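PDB 6CIB: YcaO from Methanopyrus kandleri, which binds ADP and magnesium and probably uses ATP to install thioamides in the backbone of a peptide or protein. Local coordinates for residues I45-R50 with E251-L256. Sequence-based numbering, arbitrary orientation.
Sequences IPVEIR and EVAQGL
Ile45, Val47 and Ala253 form a small, buried apolar contact between the middle strand of a three-stranded antiparallel sheet, 45-54, and the helix 241-260, which packs on one face of that sheet. The local axes approach to 8.6 Å at an angle of 52°, a spacing consistent with the small side chain of Ala253, whose methyl points at Ile45. Ile45 meets that methyl with its branch point and its short branch: CG2 of Ile45 lies 3.7 Å from CB of Ala253. CG1, which leaves CB beside the backbone N (chi1 -58°), still lies alongside the methyl, and only CD1 turns away from 251-256. The Ile45 side chain also touches Leu250 of the same helix. Val47, two residues on and on the same side of the strand, rests on the helix backbone. Its CG2 sits 3.9 Å from O of Ala253, a van der Waals approach, and its two methyls also pack on the backbone of Gln254, CG2 near N and CG1 near CA. No hydrogen bond crosses between the segments. From there the side chain of Gln254 runs on toward Lys64 and the bound ADP, placing this packing beside the nucleotide pocket. On the other face of the sheet, Glu48 and Arg50 pair, both NH1 and NH2 of Arg50 gripping OE1 of Glu48 at 2.9 Å. There Glu48 packs on helix 68-85 and bridges to Arg68, so strand 45-54 lies sandwiched between helices 68-85 and 241-260, with strands 34-42 and 57-64 hydrogen-bonded along its two edges.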
loop_
_atom_site.group_PDB
_atom_site.type_symbol
_atom_site.label_atom_id
_atom_site.label_comp_id
_atom_site.label_asym_id
_atom_site.label_seq_id
_atom_site.Cartn_x
_atom_site.Cartn_y
_atom_site.Cartn_z
ATOM N N ILE A 45 -1.776 5.096 -19.076
ATOM C CA ILE A 45 -0.976 5.034 -17.841
ATOM C C ILE A 45 0.420 4.431 -18.041
ATOM O O ILE A 45 0.546 3.257 -18.410
ATOM C CB ILE A 45 -1.705 4.291 -16.675
ATOM C CG1 ILE A 45 -3.055 4.961 -16.331
ATOM C CG2 ILE A 45 -0.799 4.175 -15.442
ATOM C CD1 ILE A 45 -2.981 6.457 -16.034
ATOM N N PRO A 46 1.471 5.233 -17.770
ATOM C CA PRO A 46 2.846 4.740 -17.758
ATOM C C PRO A 46 3.069 3.775 -16.601
ATOM O O PRO A 46 2.717 4.088 -15.449
ATOM C CB PRO A 46 3.690 6.010 -17.533
ATOM C CG PRO A 46 2.784 7.153 -17.783
ATOM C CD PRO A 46 1.400 6.674 -17.483
ATOM N N VAL A 47 3.630 2.611 -16.920
ATOM C CA VAL A 47 4.008 1.610 -15.919
ATOM C C VAL A 47 5.493 1.279 -16.120
ATOM O O VAL A 47 5.969 1.191 -17.253
ATOM C CB VAL A 47 3.130 0.322 -15.998
ATOM C CG1 VAL A 47 3.576 -0.718 -14.962
ATOM C CG2 VAL A 47 1.655 0.653 -15.795
ATOM N N GLU A 48 6.211 1.101 -15.014
ATOM C CA GLU A 48 7.644 0.832 -15.035
ATOM C C GLU A 48 7.951 -0.483 -14.334
ATOM O O GLU A 48 7.406 -0.765 -13.260
ATOM C CB GLU A 48 8.395 1.978 -14.359
ATOM C CG GLU A 48 8.417 3.268 -15.168
ATOM C CD GLU A 48 9.334 3.187 -16.382
ATOM O OE1 GLU A 48 10.455 2.657 -16.262
ATOM O OE2 GLU A 48 8.935 3.666 -17.456
ATOM N N ILE A 49 8.803 -1.301 -14.944
ATOM C CA ILE A 49 9.156 -2.597 -14.335
ATOM C C ILE A 49 10.652 -2.630 -14.084
ATOM O O ILE A 49 11.440 -2.202 -14.935
ATOM C CB ILE A 49 8.678 -3.813 -15.176
ATOM C CG1 ILE A 49 7.149 -3.858 -15.247
ATOM C CG2 ILE A 49 9.158 -5.144 -14.590
ATOM C CD1 ILE A 49 6.604 -3.325 -16.549
ATOM N N ARG A 50 11.024 -3.129 -12.905
ATOM C CA ARG A 50 12.419 -3.283 -12.522
ATOM C C ARG A 50 12.739 -4.738 -12.188
ATOM O O ARG A 50 11.977 -5.402 -11.475
ATOM C CB ARG A 50 12.748 -2.368 -11.336
ATOM C CG ARG A 50 12.500 -0.872 -11.592
ATOM C CD ARG A 50 13.531 -0.281 -12.556
ATOM N NE ARG A 50 13.268 1.123 -12.893
ATOM C CZ ARG A 50 12.472 1.540 -13.881
ATOM N NH1 ARG A 50 11.846 0.662 -14.660
ATOM N NH2 ARG A 50 12.297 2.849 -14.089
ATOM N N GLU A 251 -3.259 1.192 -9.871
ATOM C CA GLU A 251 -2.957 -0.179 -9.477
ATOM C C GLU A 251 -3.487 -1.201 -10.480
ATOM O O GLU A 251 -2.805 -2.173 -10.775
ATOM C CB GLU A 251 -3.438 -0.477 -8.055
ATOM C CG GLU A 251 -2.298 -0.554 -7.041
ATOM C CD GLU A 251 -2.758 -0.885 -5.631
ATOM O OE1 GLU A 251 -3.693 -1.702 -5.463
ATOM O OE2 GLU A 251 -2.181 -0.317 -4.674
ATOM N N VAL A 252 -4.681 -0.950 -11.025
ATOM C CA VAL A 252 -5.228 -1.757 -12.128
ATOM C C VAL A 252 -4.278 -1.750 -13.336
ATOM O O VAL A 252 -3.908 -2.811 -13.834
ATOM C CB VAL A 252 -6.650 -1.299 -12.511
ATOM C CG1 VAL A 252 -7.093 -1.906 -13.835
ATOM C CG2 VAL A 252 -7.635 -1.665 -11.412
ATOM N N ALA A 253 -3.860 -0.562 -13.776
ATOM C CA ALA A 253 -2.920 -0.457 -14.905
ATOM C C ALA A 253 -1.631 -1.239 -14.631
ATOM O O ALA A 253 -1.169 -1.974 -15.492
ATOM C CB ALA A 253 -2.612 1.002 -15.218
ATOM N N GLN A 254 -1.077 -1.078 -13.427
ATOM C CA GLN A 254 0.080 -1.841 -12.975
ATOM C C GLN A 254 -0.168 -3.356 -13.044
ATOM O O GLN A 254 0.680 -4.107 -13.556
ATOM C CB GLN A 254 0.457 -1.432 -11.555
ATOM C CG GLN A 254 1.719 -2.093 -11.013
ATOM C CD GLN A 254 2.172 -1.459 -9.714
ATOM O OE1 GLN A 254 3.181 -0.754 -9.672
ATOM N NE2 GLN A 254 1.409 -1.670 -8.659
ATOM N N GLY A 255 -1.331 -3.778 -12.539
ATOM C CA GLY A 255 -1.754 -5.181 -12.575
ATOM C C GLY A 255 -1.794 -5.741 -13.989
ATOM O O GLY A 255 -1.298 -6.842 -14.233
ATOM N N LEU A 256 -2.360 -4.968 -14.918
ATOM C CA LEU A 256 -2.449 -5.377 -16.321
ATOM C C LEU A 256 -1.106 -5.478 -17.007
ATOM O O LEU A 256 -0.884 -6.408 -17.795
ATOM C CB LEU A 256 -3.396 -4.466 -17.110
ATOM C CG LEU A 256 -4.864 -4.502 -16.672
ATOM C CD1 LEU A 256 -5.658 -3.364 -17.293
ATOM C CD2 LEU A 256 -5.487 -5.852 -16.989
#